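Local structure of protein PML (Homo sapiens, 6IMQ) at residues A10-C15 with A32-A37; W22-E27 with E45-A50. The protein probably drives assembly of PML nuclear bodies, in part by self-association of its zinc-binding B1-box, a process tied to leukaemia through the PML-RARA fusion. All blocks are in the same frame, centred on the assembly; numbering follows the deposited sequence.

In the fold
Contact 1 and contact 2 lie on opposite sides of the chain's centre, with their own centres about 11 Å apart. Contact 1 is centred on one zinc ion; contact 2 is a strand pairing whose segment 22-27 gives two ligands to the other. Their segments alternate along the chain: 10-15, 22-27, 32-37, 45-50. Contact 1 ties the loop before strand 21-23 to the start of helix 32-41. Contact 2 pairs strand 21-23 with strand 46-48, outermost within this chain in the small antiparallel sheet. The two touch where Phe35 CE1 meets Ala46 CB at 3.6 Å. This cross-braced pattern fits the B-box zinc finger, in which two metal sites hold together a short chain.

Contact 1: A10-C15 with A32-A37; sequences AVCTRC and AKCFEA. With ZN (zinc ion), chain H.
Cys12 and Cys34 meet at a zinc ion that Cys15 also binds; Cys31 completes the four-cysteine site. The SG atoms of Cys12 and Cys34 lie 3.7 Å apart, and Cys34 SG is 2.3 Å from zinc. Cys12 SG accepts a hydrogen bond from Arg14 N at 3.4 Å and a weak, nearly straight one from Cys15 N.

Arg14 runs past the sulfur of Cys34. Its CB, CG and CD each lie within 3.8 Å of Cys34 SG. CG is anti to the backbone N (chi1 177°) and the chain is extended from CG to NE, which carries it along this path. The guanidinium ends obliquely beside the same sulfur, with Arg14 NH1 3.3 Å from Cys34 SG. Arg14 crosses Lys33 at about a right angle. Arg14 NH1 and Lys33 NZ are 3.9 Å apart, a close pair of like charges.

Cys34 thus carries the link from the loop to the first turn of helix 32-41. Four cysteine thiolates would give the zinc centre a net negative charge. The N-H donors on Cys12 SG and the guanidinium would probably offset part of it, and the negative charge may in turn ease the closeness of Arg14 and Lys33.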
loop_
_atom_site.group_PDB
_atom_site.type_symbol
_atom_site.label_atom_id
_atom_site.label_comp_id
_atom_site.label_asym_id
_atom_site.label_seq_id
_atom_site.Cartn_x
_atom_site.Cartn_y
_atom_site.Cartn_z
ATOM N N ALA B 10 7.814 -11.130 6.239
ATOM C CA ALA B 10 7.560 -11.209 4.810
ATOM C C ALA B 10 8.767 -10.711 4.031
ATOM O O ALA B 10 9.468 -9.785 4.449
ATOM C CB ALA B 10 6.326 -10.389 4.439
ATOM N N VAL B 11 9.005 -11.332 2.881
ATOM C CA VAL B 11 10.188 -11.021 2.094
ATOM C C VAL B 11 9.801 -10.689 0.661
ATOM O O VAL B 11 8.760 -11.118 0.152
ATOM C CB VAL B 11 11.213 -12.179 2.128
ATOM C CG1 VAL B 11 11.798 -12.327 3.528
ATOM C CG2 VAL B 11 10.564 -13.474 1.675
ATOM N N CYS B 12 10.656 -9.892 0.025
ATOM C CA CYS B 12 10.493 -9.526 -1.372
ATOM C C CYS B 12 10.374 -10.765 -2.249
ATOM O O CYS B 12 11.072 -11.760 -2.043
ATOM C CB CYS B 12 11.695 -8.676 -1.788
ATOM S SG CYS B 12 11.690 -8.138 -3.476
ATOM N N THR B 13 9.471 -10.702 -3.230
ATOM C CA THR B 13 9.276 -11.852 -4.102
ATOM C C THR B 13 10.461 -12.069 -5.033
ATOM O O THR B 13 10.634 -13.179 -5.550
ATOM C CB THR B 13 7.998 -11.695 -4.928
ATOM O OG1 THR B 13 8.082 -10.519 -5.742
ATOM C CG2 THR B 13 6.782 -11.598 -4.009
ATOM N N ARG B 14 11.278 -11.037 -5.241
ATOM C CA ARG B 14 12.391 -11.063 -6.178
ATOM C C ARG B 14 13.705 -11.435 -5.506
ATOM O O ARG B 14 14.405 -12.341 -5.968
ATOM C CB ARG B 14 12.509 -9.692 -6.846
ATOM C CG ARG B 14 13.674 -9.542 -7.796
ATOM C CD ARG B 14 13.431 -8.394 -8.787
ATOM N NE ARG B 14 14.587 -8.211 -9.657
ATOM C CZ ARG B 14 15.399 -7.160 -9.632
ATOM N NH1 ARG B 14 15.175 -6.155 -8.800
ATOM N NH2 ARG B 14 16.432 -7.111 -10.458
ATOM N N CYS B 15 14.056 -10.743 -4.422
ATOM C CA CYS B 15 15.302 -10.972 -3.709
ATOM C C CYS B 15 14.991 -11.573 -2.334
ATOM O O CYS B 15 13.915 -12.145 -2.126
ATOM C CB CYS B 15 16.085 -9.659 -3.629
ATOM S SG CYS B 15 15.398 -8.424 -2.493
ATOM N N ALA B 32 12.015 -2.233 -0.912
ATOM C CA ALA B 32 12.057 -0.865 -1.416
ATOM C C ALA B 32 12.820 -0.793 -2.738
ATOM O O ALA B 32 12.354 -0.184 -3.706
ATOM C CB ALA B 32 12.691 0.055 -0.372
ATOM N N LYS B 33 13.998 -1.419 -2.800
ATOM C CA LYS B 33 14.832 -1.344 -4.000
ATOM C C LYS B 33 14.178 -2.052 -5.186
ATOM O O LYS B 33 14.170 -1.516 -6.300
ATOM C CB LYS B 33 16.227 -1.887 -3.656
ATOM C CG LYS B 33 16.664 -3.163 -4.322
ATOM C CD LYS B 33 17.531 -2.839 -5.515
ATOM C CE LYS B 33 17.331 -3.878 -6.554
ATOM N NZ LYS B 33 18.046 -5.150 -6.381
ATOM N N CYS B 34 13.592 -3.233 -4.972
ATOM C CA CYS B 34 12.841 -3.846 -6.063
ATOM C C CYS B 34 11.585 -3.047 -6.376
ATOM O O CYS B 34 11.159 -2.994 -7.535
ATOM C CB CYS B 34 12.504 -5.294 -5.723
ATOM S SG CYS B 34 13.978 -6.370 -5.707
ATOM N N PHE B 35 10.998 -2.394 -5.374
ATOM C CA PHE B 35 9.803 -1.612 -5.642
ATOM C C PHE B 35 10.109 -0.399 -6.517
ATOM O O PHE B 35 9.332 -0.086 -7.421
ATOM C CB PHE B 35 9.150 -1.168 -4.348
ATOM C CG PHE B 35 7.896 -0.407 -4.564
ATOM C CD1 PHE B 35 6.802 -1.016 -5.142
ATOM C CD2 PHE B 35 7.818 0.921 -4.216
ATOM C CE1 PHE B 35 5.640 -0.317 -5.352
ATOM C CE2 PHE B 35 6.665 1.630 -4.422
ATOM C CZ PHE B 35 5.564 1.007 -4.986
ATOM N N GLU B 36 11.228 0.294 -6.277
ATOM C CA GLU B 36 11.566 1.437 -7.130
ATOM C C GLU B 36 11.720 1.004 -8.589
ATOM O O GLU B 36 11.329 1.738 -9.504
ATOM C CB GLU B 36 12.829 2.134 -6.613
ATOM C CG GLU B 36 12.745 2.504 -5.137
ATOM C CD GLU B 36 13.121 3.953 -4.842
ATOM O OE1 GLU B 36 13.639 4.652 -5.741
ATOM O OE2 GLU B 36 12.899 4.388 -3.691
ATOM N N ALA B 37 12.274 -0.189 -8.835
ATOM C CA ALA B 37 12.361 -0.680 -10.209
ATOM C C ALA B 37 10.978 -0.974 -10.778
ATOM O O ALA B 37 10.687 -0.663 -11.936
ATOM C CB ALA B 37 13.238 -1.932 -10.274
HETATM ZN ZN ZN H . 13.774 -7.007 -3.487
#

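Contact 2: W22-E27 with E45-A50; sequences WCFECE and EARPLA. With ZN (zinc ion), chain I.
Phe24 and Arg47 cross obliquely, with the ring and guanidinium planes 40° apart. Phe24 CZ lies 3.7 Å from Arg47 CG, and CE2 is nearly as close to it. Arg47 CG sits between its backbone N and carbonyl carbon (chi1 74°), and from there meets the far end of the ring. Arg47 NH1 donates to a lone pair of Pro48 O at 3.0 Å and also bonds to Gln4 OE1 of the second subunit. Glu45 O approaches the edge of the Phe24 ring. One face of the ring takes Trp22 CD1, 3.5 Å above its plane and offset toward the rim. An alanine in place of Phe24 would probably leave a gap beside Arg47 CB and CG and at Trp22 CD1.

Trp22 and Arg47 form an antiparallel hydrogen-bonded pair, Trp22 N to Arg47 O at 2.9 Å and Arg47 N to Trp22 O at 2.8 Å. Trp22 NE1 bonds to Asp7 O of the second subunit. Cys23 and Ala46 are the adjacent non-hydrogen-bonded pair. Phe24 N then bonds to Glu45 O, and Glu25 OE2 makes a weak bond to Glu45 N. Cys23 SG, on the sheet face that also bears Ala46, binds zinc with Cys26 SG, His38 and His44.

Strand 21-23 runs between 28-30 and 46-48, and helix 32-41 packs against Ala46.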
loop_
_atom_site.group_PDB
_atom_site.type_symbol
_atom_site.label_atom_id
_atom_site.label_comp_id
_atom_site.label_asym_id
_atom_site.label_seq_id
_atom_site.Cartn_x
_atom_site.Cartn_y
_atom_site.Cartn_z
ATOM N N TRP B 22 3.412 -3.724 -1.295
ATOM C CA TRP B 22 2.475 -4.688 -1.847
ATOM C C TRP B 22 1.930 -4.076 -3.123
ATOM O O TRP B 22 1.464 -2.930 -3.117
ATOM C CB TRP B 22 1.351 -5.000 -0.868
ATOM C CG TRP B 22 0.217 -5.797 -1.450
ATOM C CD1 TRP B 22 -1.018 -5.329 -1.785
ATOM C CD2 TRP B 22 0.205 -7.201 -1.744
ATOM N NE1 TRP B 22 -1.801 -6.350 -2.267
ATOM C CE2 TRP B 22 -1.074 -7.511 -2.251
ATOM C CE3 TRP B 22 1.149 -8.223 -1.625
ATOM C CZ2 TRP B 22 -1.427 -8.798 -2.645
ATOM C CZ3 TRP B 22 0.794 -9.501 -2.014
ATOM C CH2 TRP B 22 -0.483 -9.779 -2.516
ATOM N N CYS B 23 2.011 -4.815 -4.213
ATOM C CA CYS B 23 1.439 -4.373 -5.472
ATOM C C CYS B 23 0.079 -5.033 -5.661
ATOM O O CYS B 23 -0.029 -6.265 -5.647
ATOM C CB CYS B 23 2.345 -4.690 -6.654
ATOM S SG CYS B 23 1.554 -4.115 -8.153
ATOM N N PHE B 24 -0.950 -4.214 -5.875
ATOM C CA PHE B 24 -2.299 -4.744 -6.011
ATOM C C PHE B 24 -2.519 -5.446 -7.347
ATOM O O PHE B 24 -3.353 -6.354 -7.430
ATOM C CB PHE B 24 -3.314 -3.614 -5.831
ATOM C CG PHE B 24 -3.374 -3.079 -4.439
ATOM C CD1 PHE B 24 -3.923 -3.841 -3.428
ATOM C CD2 PHE B 24 -2.884 -1.819 -4.131
ATOM C CE1 PHE B 24 -3.987 -3.370 -2.139
ATOM C CE2 PHE B 24 -2.949 -1.337 -2.840
ATOM C CZ PHE B 24 -3.502 -2.119 -1.840
ATOM N N GLU B 25 -1.795 -5.059 -8.398
ATOM C CA GLU B 25 -2.026 -5.706 -9.685
ATOM C C GLU B 25 -1.089 -6.886 -9.931
ATOM O O GLU B 25 -1.504 -7.882 -10.534
ATOM C CB GLU B 25 -1.906 -4.682 -10.818
ATOM C CG GLU B 25 -3.164 -3.826 -10.984
ATOM C CD GLU B 25 -2.907 -2.346 -10.751
ATOM O OE1 GLU B 25 -3.135 -1.550 -11.686
ATOM O OE2 GLU B 25 -2.469 -1.984 -9.641
ATOM N N CYS B 26 0.165 -6.809 -9.475
ATOM C CA CYS B 26 1.021 -7.989 -9.526
ATOM C C CYS B 26 0.634 -9.008 -8.452
ATOM O O CYS B 26 0.871 -10.207 -8.630
ATOM C CB CYS B 26 2.496 -7.612 -9.341
ATOM S SG CYS B 26 3.279 -6.567 -10.582
ATOM N N GLU B 27 0.076 -8.545 -7.325
ATOM C CA GLU B 27 -0.273 -9.407 -6.182
ATOM C C GLU B 27 0.988 -9.921 -5.480
ATOM O O GLU B 27 1.037 -11.053 -4.992
ATOM C CB GLU B 27 -1.176 -10.565 -6.619
ATOM C CG GLU B 27 -0.463 -11.903 -6.895
ATOM C CD GLU B 27 -1.170 -12.761 -7.945
ATOM O OE1 GLU B 27 -1.331 -12.281 -9.086
ATOM O OE2 GLU B 27 -1.556 -13.913 -7.637
ATOM N N GLU B 45 -1.128 0.152 -9.250
ATOM C CA GLU B 45 -1.508 0.517 -7.893
ATOM C C GLU B 45 -0.747 -0.351 -6.902
ATOM O O GLU B 45 -0.733 -1.580 -7.018
ATOM C CB GLU B 45 -3.008 0.332 -7.685
ATOM C CG GLU B 45 -3.865 1.540 -7.949
ATOM C CD GLU B 45 -5.274 1.344 -7.421
ATOM O OE1 GLU B 45 -5.941 0.367 -7.831
ATOM O OE2 GLU B 45 -5.708 2.153 -6.576
ATOM N N ALA B 46 -0.135 0.284 -5.911
ATOM C CA ALA B 46 0.624 -0.442 -4.901
ATOM C C ALA B 46 0.636 0.400 -3.644
ATOM O O ALA B 46 0.336 1.600 -3.672
ATOM C CB ALA B 46 2.049 -0.751 -5.370
ATOM N N ARG B 47 1.009 -0.227 -2.541
ATOM C CA ARG B 47 1.006 0.500 -1.292
ATOM C C ARG B 47 2.153 0.086 -0.388
ATOM O O ARG B 47 2.609 -1.065 -0.429
ATOM C CB ARG B 47 -0.316 0.288 -0.544
ATOM C CG ARG B 47 -0.457 -1.079 0.082
ATOM C CD ARG B 47 -1.250 -0.866 1.342
ATOM N NE ARG B 47 -1.887 -2.034 1.908
ATOM C CZ ARG B 47 -1.572 -2.526 3.099
ATOM N NH1 ARG B 47 -0.616 -1.961 3.828
ATOM N NH2 ARG B 47 -2.216 -3.580 3.563
ATOM N N PRO B 48 2.620 1.005 0.453
ATOM C CA PRO B 48 3.497 0.606 1.555
ATOM C C PRO B 48 2.776 -0.378 2.459
ATOM O O PRO B 48 1.550 -0.368 2.573
ATOM C CB PRO B 48 3.793 1.926 2.280
ATOM C CG PRO B 48 3.481 3.011 1.253
ATOM C CD PRO B 48 2.325 2.450 0.466
ATOM N N LEU B 49 3.552 -1.250 3.085
ATOM C CA LEU B 49 3.034 -2.106 4.136
ATOM C C LEU B 49 3.057 -1.332 5.447
ATOM O O LEU B 49 3.958 -0.524 5.686
ATOM C CB LEU B 49 3.856 -3.385 4.254
ATOM C CG LEU B 49 3.726 -4.351 3.080
ATOM C CD1 LEU B 49 4.798 -5.439 3.294
ATOM C CD2 LEU B 49 2.376 -4.970 2.933
ATOM N N ALA B 50 2.047 -1.559 6.281
ATOM C CA ALA B 50 2.070 -0.984 7.618
ATOM C C ALA B 50 3.344 -1.433 8.324
ATOM O O ALA B 50 3.788 -2.573 8.170
ATOM C CB ALA B 50 0.833 -1.408 8.408
HETATM ZN ZN ZN I . 2.908 -4.494 -10.005
#